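Local coordinates for uncharacterized protein (PDB 4YCS), which is of unknown function but, as a putative lipoprotein related to PnrA-like proteins, may belong to the substrate-binding part of an ABC transporter, at residues L14-T19 / K45-D50; N56-L61 / K78-V83. One frame throughout, in Å; residues are numbered along the deposited sequence.

Interaction 1 (L14-T19 / K45-D50); sequences LDIEGT and KVESDD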
loop_
_atom_site.group_PDB
_atom_site.type_symbol
_atom_site.label_atom_id
_atom_site.label_comp_id
_atom_site.label_asym_id
_atom_site.label_seq_id
_atom_site.Cartn_x
_atom_site.Cartn_y
_atom_site.Cartn_z
ATOM N N LEU A 14 0.190 5.280 5.170
ATOM C CA LEU A 14 -0.318 4.763 6.454
ATOM C C LEU A 14 -1.236 5.730 7.212
ATOM O O LEU A 14 -1.063 6.931 7.179
ATOM C CB LEU A 14 0.849 4.413 7.361
ATOM C CG LEU A 14 1.860 3.484 6.698
ATOM C CD1 LEU A 14 3.081 4.285 6.295
ATOM C CD2 LEU A 14 2.244 2.334 7.603
ATOM N N ASP A 15 -2.237 5.149 7.862
ATOM C CA ASP A 15 -3.195 5.866 8.705
ATOM C C ASP A 15 -2.599 5.855 10.108
ATOM O O ASP A 15 -2.445 4.792 10.708
ATOM C CB ASP A 15 -4.505 5.097 8.661
ATOM C CG ASP A 15 -5.609 5.700 9.552
ATOM O OD1 ASP A 15 -5.399 6.786 10.151
ATOM O OD2 ASP A 15 -6.704 5.067 9.593
ATOM N N ILE A 16 -2.216 7.028 10.607
ATOM C CA ILE A 16 -1.586 7.139 11.939
ATOM C C ILE A 16 -2.443 7.845 13.010
ATOM O O ILE A 16 -1.908 8.292 14.014
ATOM C CB ILE A 16 -0.197 7.806 11.878
ATOM C CG1 ILE A 16 -0.262 9.251 11.338
ATOM C CG2 ILE A 16 0.736 6.900 11.097
ATOM C CD1 ILE A 16 1.020 10.042 11.555
ATOM N N GLU A 17 -3.757 7.941 12.800
ATOM C CA GLU A 17 -4.656 8.473 13.836
ATOM C C GLU A 17 -4.824 7.460 14.971
ATOM O O GLU A 17 -5.193 6.304 14.745
ATOM C CB GLU A 17 -6.025 8.832 13.266
ATOM C CG GLU A 17 -6.943 9.501 14.289
ATOM C CD GLU A 17 -8.137 10.197 13.663
ATOM O OE1 GLU A 17 -8.769 9.610 12.774
ATOM O OE2 GLU A 17 -8.452 11.330 14.071
ATOM N N GLY A 18 -4.550 7.895 16.193
ATOM C CA GLY A 18 -4.643 7.021 17.341
ATOM C C GLY A 18 -3.460 6.087 17.428
ATOM O O GLY A 18 -2.405 6.363 16.875
ATOM N N THR A 19 -3.648 4.995 18.155
ATOM C CA THR A 19 -2.598 4.029 18.424
ATOM C C THR A 19 -3.019 2.621 18.047
ATOM O O THR A 19 -2.202 1.709 18.078
ATOM C CB THR A 19 -2.221 4.014 19.922
ATOM O OG1 THR A 19 -3.394 3.777 20.709
ATOM C CG2 THR A 19 -1.567 5.337 20.351
ATOM N N LYS A 45 7.427 6.560 2.071
ATOM C CA LYS A 45 6.227 6.462 2.887
ATOM C C LYS A 45 5.551 7.791 3.095
ATOM O O LYS A 45 6.201 8.826 3.116
ATOM C CB LYS A 45 6.537 5.823 4.227
ATOM C CG LYS A 45 7.114 6.774 5.269
ATOM C CD LYS A 45 6.910 6.183 6.662
ATOM C CE LYS A 45 7.900 6.747 7.659
ATOM N NZ LYS A 45 7.865 5.925 8.889
ATOM N N VAL A 46 4.234 7.746 3.211
ATOM C CA VAL A 46 3.402 8.888 3.538
ATOM C C VAL A 46 2.567 8.496 4.758
ATOM O O VAL A 46 2.050 7.388 4.800
ATOM C CB VAL A 46 2.497 9.270 2.339
ATOM C CG1 VAL A 46 1.548 10.431 2.661
ATOM C CG2 VAL A 46 3.384 9.639 1.173
ATOM N N GLU A 47 2.514 9.373 5.759
ATOM C CA GLU A 47 1.719 9.152 6.983
ATOM C C GLU A 47 0.690 10.268 7.177
ATOM O O GLU A 47 0.987 11.438 6.980
ATOM C CB GLU A 47 2.632 9.107 8.181
ATOM C CG GLU A 47 3.484 7.863 8.234
ATOM C CD GLU A 47 4.576 7.975 9.268
ATOM O OE1 GLU A 47 5.557 8.697 9.007
ATOM O OE2 GLU A 47 4.459 7.346 10.334
ATOM N N SER A 48 -0.527 9.914 7.552
ATOM C CA SER A 48 -1.573 10.932 7.770
ATOM C C SER A 48 -2.600 10.497 8.822
ATOM O O SER A 48 -3.063 9.363 8.799
ATOM C CB SER A 48 -2.279 11.236 6.440
ATOM O OG SER A 48 -3.383 12.112 6.627
ATOM N N ASP A 49 -2.955 11.409 9.732
ATOM C CA ASP A 49 -4.076 11.181 10.657
ATOM C C ASP A 49 -5.406 11.765 10.139
ATOM O O ASP A 49 -6.459 11.493 10.719
ATOM C CB ASP A 49 -3.752 11.686 12.089
ATOM C CG ASP A 49 -3.259 13.135 12.125
ATOM O OD1 ASP A 49 -3.516 13.897 11.171
ATOM O OD2 ASP A 49 -2.604 13.510 13.120
ATOM N N ASP A 50 -5.346 12.518 9.033
ATOM C CA ASP A 50 -6.493 13.226 8.450
ATOM C C ASP A 50 -7.110 12.506 7.223
ATOM O O ASP A 50 -6.726 12.760 6.088
ATOM C CB ASP A 50 -6.037 14.646 8.076
ATOM C CG ASP A 50 -7.182 15.546 7.641
ATOM O OD1 ASP A 50 -8.334 15.090 7.626
ATOM O OD2 ASP A 50 -6.925 16.718 7.298
#

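Interaction 2 (N56-L61 / K78-V83); sequences NSIDIL and KPLEMV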
loop_
_atom_site.group_PDB
_atom_site.type_symbol
_atom_site.label_atom_id
_atom_site.label_comp_id
_atom_site.label_asym_id
_atom_site.label_seq_id
_atom_site.Cartn_x
_atom_site.Cartn_y
_atom_site.Cartn_z
ATOM N N ASN A 56 -6.644 12.661 -2.050
ATOM C CA ASN A 56 -5.702 13.578 -2.668
ATOM C C ASN A 56 -4.260 13.018 -2.638
ATOM O O ASN A 56 -3.509 13.108 -3.605
ATOM C CB ASN A 56 -5.724 14.937 -1.982
ATOM C CG ASN A 56 -4.812 15.933 -2.655
ATOM O OD1 ASN A 56 -5.023 16.302 -3.804
ATOM N ND2 ASN A 56 -3.777 16.362 -1.947
ATOM N N SER A 57 -3.884 12.499 -1.494
ATOM C CA SER A 57 -2.550 11.960 -1.296
ATOM C C SER A 57 -2.264 10.751 -2.203
ATOM O O SER A 57 -1.132 10.610 -2.697
ATOM C CB SER A 57 -2.350 11.637 0.178
ATOM O OG SER A 57 -2.172 12.863 0.922
ATOM N N ILE A 58 -3.257 9.875 -2.394
ATOM C CA ILE A 58 -3.103 8.726 -3.265
ATOM C C ILE A 58 -3.011 9.162 -4.723
ATOM O O ILE A 58 -2.178 8.640 -5.530
ATOM C CB ILE A 58 -4.205 7.671 -3.047
ATOM C CG1 ILE A 58 -4.149 7.113 -1.633
ATOM C CG2 ILE A 58 -4.018 6.527 -4.029
ATOM C CD1 ILE A 58 -5.405 6.352 -1.204
ATOM N N ASP A 59 -3.797 10.175 -5.063
ATOM C CA ASP A 59 -3.753 10.748 -6.397
ATOM C C ASP A 59 -2.374 11.335 -6.733
ATOM O O ASP A 59 -1.847 11.135 -7.835
ATOM C CB ASP A 59 -4.854 11.804 -6.546
ATOM C CG ASP A 59 -4.897 12.352 -7.941
ATOM O OD1 ASP A 59 -5.740 11.880 -8.710
ATOM O OD2 ASP A 59 -4.059 13.219 -8.255
ATOM N N ILE A 60 -1.776 12.045 -5.773
ATOM C CA ILE A 60 -0.414 12.519 -5.951
ATOM C C ILE A 60 0.556 11.368 -6.196
ATOM O O ILE A 60 1.424 11.485 -7.058
ATOM C CB ILE A 60 0.049 13.347 -4.742
ATOM C CG1 ILE A 60 -0.704 14.712 -4.674
ATOM C CG2 ILE A 60 1.548 13.570 -4.807
ATOM C CD1 ILE A 60 -0.578 15.394 -3.300
ATOM N N LEU A 61 0.456 10.276 -5.433
ATOM C CA LEU A 61 1.340 9.107 -5.609
ATOM C C LEU A 61 1.181 8.479 -6.981
ATOM O O LEU A 61 2.174 7.985 -7.562
ATOM C CB LEU A 61 1.112 8.059 -4.504
ATOM C CG LEU A 61 1.412 8.482 -3.058
ATOM C CD1 LEU A 61 1.109 7.367 -2.090
ATOM C CD2 LEU A 61 2.839 8.950 -2.891
ATOM N N LYS A 78 -12.351 3.306 0.769
ATOM C CA LYS A 78 -13.127 4.174 -0.131
ATOM C C LYS A 78 -12.273 5.150 -0.983
ATOM O O LYS A 78 -12.486 5.239 -2.180
ATOM C CB LYS A 78 -14.245 4.922 0.621
ATOM C CG LYS A 78 -15.440 4.048 1.013
ATOM C CD LYS A 78 -16.341 3.655 -0.167
ATOM C CE LYS A 78 -17.505 2.759 0.265
ATOM N NZ LYS A 78 -17.065 1.394 0.677
ATOM N N PRO A 79 -11.325 5.888 -0.368
ATOM C CA PRO A 79 -10.515 6.799 -1.186
ATOM C C PRO A 79 -9.619 6.081 -2.187
ATOM O O PRO A 79 -9.362 6.623 -3.245
ATOM C CB PRO A 79 -9.690 7.577 -0.166
ATOM C CG PRO A 79 -9.752 6.766 1.065
ATOM C CD PRO A 79 -11.074 6.075 1.064
ATOM N N LEU A 80 -9.202 4.861 -1.876
ATOM C CA LEU A 80 -8.373 4.070 -2.793
ATOM C C LEU A 80 -9.162 3.550 -3.974
ATOM O O LEU A 80 -8.674 3.568 -5.105
ATOM C CB LEU A 80 -7.709 2.905 -2.072
ATOM C CG LEU A 80 -6.782 2.011 -2.905
ATOM C CD1 LEU A 80 -5.468 2.754 -3.161
ATOM C CD2 LEU A 80 -6.541 0.676 -2.193
ATOM N N GLU A 81 -10.364 3.056 -3.733
ATOM C CA GLU A 81 -11.221 2.592 -4.824
ATOM C C GLU A 81 -11.521 3.717 -5.820
ATOM O O GLU A 81 -11.431 3.528 -7.035
ATOM C CB GLU A 81 -12.516 2.033 -4.271
ATOM C CG GLU A 81 -13.422 1.477 -5.357
ATOM C CD GLU A 81 -14.596 0.664 -4.831
ATOM O OE1 GLU A 81 -14.989 0.829 -3.641
ATOM O OE2 GLU A 81 -15.124 -0.146 -5.634
HETATM N N MSE A 82 -11.866 4.883 -5.295
HETATM C CA MSE A 82 -12.095 6.095 -6.102
HETATM C C MSE A 82 -10.917 6.454 -6.999
HETATM O O MSE A 82 -11.102 6.769 -8.180
HETATM C CB MSE A 82 -12.367 7.260 -5.140
HETATM C CG MSE A 82 -12.835 8.549 -5.831
HETATM SE SE MSE A 82 -12.782 10.105 -4.586
HETATM C CE MSE A 82 -11.391 11.118 -5.569
ATOM N N VAL A 83 -9.696 6.447 -6.446
ATOM C CA VAL A 83 -8.537 6.890 -7.204
ATOM C C VAL A 83 -8.065 5.796 -8.185
ATOM O O VAL A 83 -7.623 6.070 -9.274
ATOM C CB VAL A 83 -7.424 7.338 -6.256
ATOM C CG1 VAL A 83 -6.154 7.688 -7.034
ATOM C CG2 VAL A 83 -7.880 8.529 -5.425
#

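Interaction 1 (L14-T19 / K45-D50)
Leu14 is gripped through both its backbone N and O, by Val46 O and Ser48 N, where two parallel strands end side by side. Leu14 N gives its hydrogen to Val46 O at 2.8 Å, and Ser48 N gives its own to Leu14 O at 3.1 Å. One more bond forms past the strand end at Asp15: Ile16 N reaches Ser48 O at 3.1 Å. This last donor sits above the carbonyl plane, 52° out of it. Asp15 CA also points a hydrogen at Ser48 O.

Aliphatic parts of Leu14, Ile16 and Glu47 touch. Leu14 and Glu47 lie side by side, with Leu14 CD1 4.1 Å from Glu47 CG. Ile16 crosses Glu47 at about a right angle, and Ile16 CD1 is 3.9 Å from Glu47 CB. Ile16 CG1 (chi1 61°) lies 3.7 Å from Ser48 C. Glu17 lies by the Asp49 carbonyl.

Arg75 forms salt bridges with Asp15 OD2 and Glu17 OE1. Asp15 OD1 accepts a weak bond from Glu17 N at 3.3 Å. Lys45 NZ and Glu47 OE1 form a long ion pair. Ser48 OG accepts from Asp50 N at 3.1 Å, an ST turn. Asn25 ND2, on the crossover helix 22-38, holds Asp15 O. The contact therefore pairs neighbouring strands of a beta-alpha-beta unit, while the positive charge of Arg75 probably offsets the acidic groups of Asp15 and Glu17.

Interaction 2 (N56-L61 / K78-V83)
Ile58 of helix 54-62 fits against Leu80 and Val83 of helix 77-84, and these three residues bury the most surface. The axes of the two segments approach to 9.4 Å, with a crossing angle of -41°. Ile58 points toward the partner helix and touches it with two methyl groups. Ile58 CG2 is anti to the backbone N and lies 3.9 Å from Val83 CG1. Ile58 CD1 comes within 4.1 Å of Leu80 CD1. It is equally close to Leu80 CA, so this methyl meets the backbone as well as the side chain.

Leu80 crosses Ile58 at about a right angle. The same Leu80 CD1 also touches Ile58 CG2 at 4.1 Å. Val83 comes in obliquely. Val83 CG1, anti to the backbone N (chi1 175°), approaches Asp59 CA at 3.9 Å and thus packs against the backbone of the facing helix.

Phe92 of strand 91-95 touches both Ile58 and Leu80. This is therefore a helix-helix contact on one face of the parallel alpha/beta sheet. Pro79 meets Phe54 and Ser55 near the start of helix 54-62. The carboxylate of Asp59 is held by Tyr87, whose OH is hydrogen-bonded to OD1. Across the two segments, methyl groups thus meet each other and the backbone, and the segments are held together by van der Waals packing and the burial of apolar surface.

Overall arrangement
Interaction 1 comes first along the chain and closes before interaction 2 opens. Their centres lie 15 Å apart. Both belong to one alpha/beta domain with a parallel sheet of strand order 2-1-3-4-5. Interaction 1 joins strands 8-15 and 41-48, the latter an outermost strand of the sheet. Interaction 2 joins helices 54-62 and 77-84, which pack on the sheet. Helix 54-62 is the next element after strand 41-48, and the two contacts touch where Val46 CG2 meets Leu61 CD2 at 4.2 Å. Strand pairing and helix packing are thus linked layers of one fold, consistent with a periplasmic-binding-protein-like domain.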